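Local coordinates for catalase (Corynebacterium glutamicum, PDB 4B7H), which breaks hydrogen peroxide down to water and oxygen at a heme group, binds NADPH, and is inhibited by nitric oxide, at residues A[201-204]-A[205-208]; A[319-322]-A[323-327]; A[216-219]-A[220-224]. All coordinates share one frame; numbering follows the deposited sequence. Where two conformers were deposited one is given.

Contact 1: A[201-204]-A[205-208]; sequences KTSR and HQDG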
# COMPACT_ATOMS: atom_id res chain seq x y z
N LYS A 201 5.42 37.29 4.73
CA LYS A 201 6.81 36.97 5.06
C LYS A 201 6.93 35.67 5.85
O LYS A 201 7.85 34.88 5.62
CB LYS A 201 7.50 38.11 5.81
CG LYS A 201 7.67 39.37 4.99
CD LYS A 201 8.52 40.39 5.72
CE LYS A 201 8.65 41.67 4.90
NZ LYS A 201 9.64 42.62 5.48
N THR A 202 6.02 35.47 6.81
CA THR A 202 6.10 34.32 7.70
C THR A 202 4.72 33.73 7.93
O THR A 202 3.70 34.29 7.49
CB THR A 202 6.66 34.71 9.10
OG1 THR A 202 5.64 35.37 9.85
CG2 THR A 202 7.89 35.61 9.00
N SER A 203 4.68 32.61 8.63
CA SER A 203 3.41 32.04 9.06
C SER A 203 2.76 32.83 10.18
O SER A 203 1.55 32.74 10.39
CB SER A 203 3.61 30.61 9.54
OG SER A 203 4.09 29.80 8.49
N ARG A 204 3.57 33.59 10.92
CA ARG A 204 3.10 34.35 12.08
C ARG A 204 2.48 35.68 11.68
O ARG A 204 1.68 36.25 12.43
CB ARG A 204 4.25 34.60 13.05
CG ARG A 204 4.98 33.33 13.48
CD ARG A 204 6.15 33.64 14.43
NE ARG A 204 7.25 34.30 13.73
CZ ARG A 204 7.76 35.48 14.06
NH1 ARG A 204 7.29 36.17 15.09
NH2 ARG A 204 8.77 35.97 13.34
N HIS A 205 2.85 36.17 10.50
CA HIS A 205 2.44 37.49 10.03
C HIS A 205 1.35 37.43 8.96
O HIS A 205 1.44 38.08 7.91
CB HIS A 205 3.66 38.25 9.52
CG HIS A 205 4.65 38.59 10.59
ND1 HIS A 205 5.68 37.75 10.96
CD2 HIS A 205 4.75 39.67 11.40
CE1 HIS A 205 6.38 38.31 11.93
NE2 HIS A 205 5.83 39.47 12.22
N GLN A 206 0.33 36.63 9.24
CA GLN A 206 -0.84 36.51 8.36
C GLN A 206 -2.03 36.16 9.23
O GLN A 206 -1.87 35.52 10.29
CB GLN A 206 -0.62 35.40 7.32
CG GLN A 206 -0.58 34.01 7.94
CD GLN A 206 -0.15 32.92 6.99
OE1 GLN A 206 -0.09 33.11 5.77
NE2 GLN A 206 0.18 31.77 7.56
N ASP A 207 -3.21 36.58 8.82
CA ASP A 207 -4.44 36.11 9.43
C ASP A 207 -4.75 34.69 8.97
O ASP A 207 -4.22 34.23 7.95
CB ASP A 207 -5.64 36.96 9.01
CG ASP A 207 -5.66 38.35 9.63
OD1 ASP A 207 -5.04 38.57 10.70
OD2 ASP A 207 -6.36 39.21 9.05
N GLY A 208 -5.64 34.03 9.70
CA GLY A 208 -6.24 32.80 9.23
C GLY A 208 -7.74 32.98 9.17
O GLY A 208 -8.31 33.87 9.82
O HOH W 1 2.64 32.58 5.30
O HOH W 2 2.49 29.95 6.28

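Contact 2: A[319-322]-A[323-327]; sequences FFAQ and IEQIA. Unlike the reference sequence in segment 323-327: Ile326 (reference Leu).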
# COMPACT_ATOMS: atom_id res chain seq x y z
N PHE A 319 9.23 16.02 13.54
CA PHE A 319 8.52 16.67 12.45
C PHE A 319 7.70 15.67 11.62
O PHE A 319 6.52 15.89 11.37
CB PHE A 319 9.52 17.42 11.57
CG PHE A 319 8.89 18.17 10.43
CD1 PHE A 319 8.68 17.56 9.21
CD2 PHE A 319 8.53 19.50 10.59
CE1 PHE A 319 8.10 18.25 8.16
CE2 PHE A 319 7.95 20.20 9.54
CZ PHE A 319 7.73 19.57 8.33
N PHE A 320 8.33 14.59 11.17
CA PHE A 320 7.62 13.62 10.34
C PHE A 320 6.47 12.99 11.12
O PHE A 320 5.34 12.91 10.63
CB PHE A 320 8.57 12.54 9.83
CG PHE A 320 7.88 11.48 9.00
CD1 PHE A 320 7.75 11.64 7.63
CD2 PHE A 320 7.36 10.34 9.60
CE1 PHE A 320 7.12 10.67 6.86
CE2 PHE A 320 6.72 9.36 8.84
CZ PHE A 320 6.60 9.53 7.47
N ALA A 321 6.76 12.53 12.33
CA ALA A 321 5.77 11.76 13.08
C ALA A 321 4.55 12.59 13.47
O ALA A 321 3.45 12.05 13.54
CB ALA A 321 6.39 11.13 14.31
N GLN A 322 4.76 13.88 13.73
CA GLN A 322 3.72 14.73 14.32
C GLN A 322 3.14 15.79 13.39
O GLN A 322 2.04 16.28 13.64
CB GLN A 322 4.25 15.38 15.60
CG GLN A 322 4.58 14.36 16.67
CD GLN A 322 5.24 14.97 17.87
OE1 GLN A 322 6.12 15.81 17.74
NE2 GLN A 322 4.83 14.54 19.05
N ILE A 323 3.88 16.15 12.35
CA ILE A 323 3.43 17.15 11.38
C ILE A 323 3.13 16.50 10.02
O ILE A 323 2.03 16.63 9.50
CB ILE A 323 4.42 18.33 11.21
CG1 ILE A 323 4.69 19.00 12.56
CG2 ILE A 323 3.90 19.32 10.19
CD1 ILE A 323 3.45 19.58 13.24
N GLU A 324 4.10 15.77 9.46
CA GLU A 324 3.83 15.13 8.18
C GLU A 324 2.64 14.17 8.29
O GLU A 324 1.80 14.12 7.39
CB GLU A 324 5.06 14.40 7.61
CG GLU A 324 4.80 13.74 6.25
CD GLU A 324 4.54 14.72 5.11
OE1 GLU A 324 4.94 15.91 5.23
OE2 GLU A 324 3.93 14.31 4.10
N GLN A 325 2.56 13.45 9.41
CA GLN A 325 1.51 12.46 9.64
C GLN A 325 0.23 13.00 10.30
O GLN A 325 -0.72 12.23 10.51
CB GLN A 325 2.02 11.31 10.51
CG GLN A 325 3.09 10.48 9.84
CD GLN A 325 3.42 9.21 10.61
OE1 GLN A 325 3.62 8.15 10.01
NE2 GLN A 325 3.50 9.32 11.94
N ILE A 326 0.18 14.28 10.66
CA ILE A 326 -1.08 14.80 11.16
C ILE A 326 -2.11 14.72 10.03
O ILE A 326 -1.77 14.83 8.85
CB ILE A 326 -0.96 16.23 11.76
CG1 ILE A 326 -2.09 16.48 12.76
CG2 ILE A 326 -0.92 17.32 10.68
CD1 ILE A 326 -1.91 17.73 13.61
N ALA A 327 -3.35 14.45 10.41
CA ALA A 327 -4.42 14.27 9.44
C ALA A 327 -5.51 15.28 9.74
O ALA A 327 -6.50 14.98 10.42
CB ALA A 327 -4.97 12.84 9.52

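Contact 3: A[216-219]-A[220-224]; sequences WINA and EGKPV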
# COMPACT_ATOMS: atom_id res chain seq x y z
N TRP A 216 -23.25 27.35 14.08
CA TRP A 216 -23.14 27.16 15.52
C TRP A 216 -24.54 26.86 16.03
O TRP A 216 -25.52 27.48 15.59
CB TRP A 216 -22.61 28.43 16.20
CG TRP A 216 -21.12 28.50 16.32
CD1 TRP A 216 -20.20 27.62 15.83
CD2 TRP A 216 -20.37 29.52 17.00
NE1 TRP A 216 -18.93 28.03 16.16
CE2 TRP A 216 -19.00 29.19 16.89
CE3 TRP A 216 -20.73 30.68 17.71
CZ2 TRP A 216 -17.99 29.98 17.45
CZ3 TRP A 216 -19.73 31.46 18.26
CH2 TRP A 216 -18.38 31.11 18.13
N ILE A 217 -24.65 25.90 16.94
CA ILE A 217 -25.93 25.57 17.54
C ILE A 217 -25.78 25.62 19.06
O ILE A 217 -24.82 25.06 19.62
CB ILE A 217 -26.42 24.17 17.10
CG1 ILE A 217 -26.45 24.06 15.57
CG2 ILE A 217 -27.79 23.87 17.66
CD1 ILE A 217 -27.08 22.76 15.07
N ASN A 218 -26.71 26.31 19.72
CA ASN A 218 -26.64 26.45 21.18
C ASN A 218 -27.32 25.28 21.91
O ASN A 218 -27.82 24.34 21.27
CB ASN A 218 -27.16 27.83 21.64
CG ASN A 218 -28.66 28.00 21.46
OD1 ASN A 218 -29.39 27.04 21.20
ND2 ASN A 218 -29.14 29.24 21.60
N ALA A 219 -27.34 25.34 23.24
CA ALA A 219 -27.87 24.24 24.04
C ALA A 219 -29.35 23.99 23.77
O ALA A 219 -29.84 22.86 23.94
CB ALA A 219 -27.63 24.49 25.52
N GLU A 220 -30.07 25.03 23.35
CA GLU A 220 -31.50 24.92 23.10
C GLU A 220 -31.79 24.46 21.66
O GLU A 220 -32.94 24.23 21.30
CB GLU A 220 -32.22 26.24 23.42
CG GLU A 220 -31.97 27.38 22.44
CD GLU A 220 -31.99 28.76 23.09
OE1 GLU A 220 -31.93 28.85 24.34
OE2 GLU A 220 -32.06 29.76 22.34
N GLY A 221 -30.74 24.33 20.85
CA GLY A 221 -30.87 23.82 19.50
C GLY A 221 -31.07 24.88 18.42
O GLY A 221 -31.38 24.56 17.27
N LYS A 222 -30.88 26.14 18.80
CA LYS A 222 -31.03 27.25 17.86
C LYS A 222 -29.74 27.45 17.08
O LYS A 222 -28.67 27.53 17.67
CB LYS A 222 -31.38 28.53 18.61
CG LYS A 222 -31.42 29.78 17.74
CD LYS A 222 -31.85 30.98 18.56
CE LYS A 222 -31.50 32.29 17.87
NZ LYS A 222 -32.00 33.46 18.64
N PRO A 223 -29.85 27.53 15.74
CA PRO A 223 -28.66 27.71 14.90
C PRO A 223 -28.42 29.17 14.50
O PRO A 223 -29.36 29.94 14.36
CB PRO A 223 -29.03 26.91 13.65
CG PRO A 223 -30.52 27.16 13.51
CD PRO A 223 -31.05 27.23 14.94
N VAL A 224 -27.15 29.53 14.34
CA VAL A 224 -26.74 30.75 13.66
C VAL A 224 -25.64 30.38 12.66
O VAL A 224 -24.93 29.39 12.85
CB VAL A 224 -26.21 31.82 14.63
CG1 VAL A 224 -27.33 32.39 15.48
CG2 VAL A 224 -25.10 31.26 15.51

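Contact 1: A[201-204]-A[205-208]
His205 turns its imidazole back onto the hydroxyl of Thr202, three residues earlier, in a non-helical bend of the chain. Its backbone N gives a hydrogen bond to Thr202 OG1 at 3.0 Å, and its ring atom ND1 meets the same oxygen at 2.6 Å in a hydrogen bond whose direction is not settled. A weak bond from Arg204 N also reaches OG1. The threonine chi1 of 77° sets the hydroxyl between its own N and carbonyl carbon, where it can serve all three nitrogens; the weak bond from Arg204 N has the i to i+2 pattern of an ST turn, and His205 N adds the firmer i+3 bond. OG1 and Arg204 NH2 both approach the imidazole at its edge. The guanidinium stands steeply to the ring, 77° between planes, with His205 CE1 over one of its faces 3.6 Å from Arg204 NH2, while Arg204 NE is held by a salt bridge to Asp258. Gln206 comes next. Its extended chain carries NE2 back to Ser203 O at 3.3 Å, a weak bond, and water adds two bridges: one water donates to Thr202 O and to Gln206 OE1, the other joins Gln206 NE2 to Ser203 OG, which also bonds His74. The side-chain amide is thus tied at both ends. Asp207 leaves the bend, forming a salt bridge with Lys231, and Gly208 begins strand 208-209. The bend follows helix 187-194, with Thr202, Ser203 and Arg204 packed on helix 254-264 and Ser203 and Gln206 against Phe107 of strand 100-108.

Contact 2: A[319-322]-A[323-327]
Gln325 reaches back over the last turn of helix 319-324, a short helix of the catalase fold with a wider pi-type turn at 320-322, to bond Ala321 and brush Phe320. From CB, 3.4 Å from Ala321 O, the chain climbs to CG, which lies 3.4 Å from Phe320 O. At CD it splits: OE1 passes 3.5 Å from Phe320 CE2, and NE2 bonds Ala321 O at 3.2 Å. That bond is straight at nitrogen (166°) and its acceptor lies close to the amide plane, but it meets the carbonyl well off the C=O direction, at 110°. CG stands beside the backbone N (chi1 -66°) with the rest of the chain extended, which carries the amide back alongside the helix. OE1 also accepts from Gln386 N of a second subunit, so both ends of the amide are engaged and its rotation is fixed. The Phe320 side chain, its CG anti to the backbone N, crosses that of Glu324 obliquely, with Phe320 CD1 3.9 Å from Glu324 CB. On another side of the helix Ile323 covers one face of the Phe319 ring, its CB over the ring centre. Beyond the helix Ile326 approaches the heme, and Arg67 and Arg359 each donate to Glu324 O, adding charge-bearing partners at this C-terminal end. Phe319 O accepts from both Ile323 N (i+4) at 2.8 Å and Glu324 N (i+5) at 3.1 Å, the i+5 bond being the one that marks the pi-type turn.

Contact 3: A[216-219]-A[220-224]
A chi1 of 69° folds the Asn218 amide between its own N and carbonyl carbon, and in one of two deposited conformers a similar chi1 of 72° at Glu220 brings the carboxylate back to meet it. Both belong to the type I turn, Asn218 to Gly221, of a beta hairpin. Asn218 OD1 receives Lys222 N at 3.0 Å from above the carbonyl plane; Glu220 N also reaches OD1, a weak bond with the pattern of an Asx turn. In that conformer, hence provisionally, Asn218 ND2 donates to Glu220 OE2 at 3.1 Å. ND2 also serves Glu88 O. Gly221 N closes the turn on Asn218 O at 3.0 Å, Asn218 N bonds Lys222 O at 3.1 Å, and Gly221 has a phi of 92°: together a type I turn with a G1 beta bulge. The strands then pair antiparallel. Trp216 and Val224 form a hydrogen-bonded pair, N to O both ways, with Trp216 CB 3.8 Å from Val224 CG2. Ile217 and Pro223 form the next pair on the other face, a non-hydrogen-bonded one in which Pro223 N need not donate to Ile217. Trp216 NE1 donates to Tyr228 OH, and the indole meets the Phe95 ring. One asparagine side chain thus answers backbone N-H groups, bracing the turn through its oxygen while the outer residues, Ala219 to Lys222, remain at the surface.

How the contacts relate
All three contacts are local and belong to the catalase family region, but none touches another. Contacts 1 and 2 are buried, each about 14 Å from the centre of the chain, while contact 3 lies about 26 Å out and is half exposed. All adjoin the same antiparallel sheet: contact 1 leads into strand 208-209, contact 2 follows strand 305-314 and meets two other subunits, and contact 3 alone pairs two strands, 214-217 and 223-232. Their chemistry differs: a hydroxyl, an imidazole and bridging waters in contact 1; main-chain bonds, a side-chain amide bond and aromatic packing in contact 2, whose Ile326 end nears the heme; a side-chain-braced turn in contact 3.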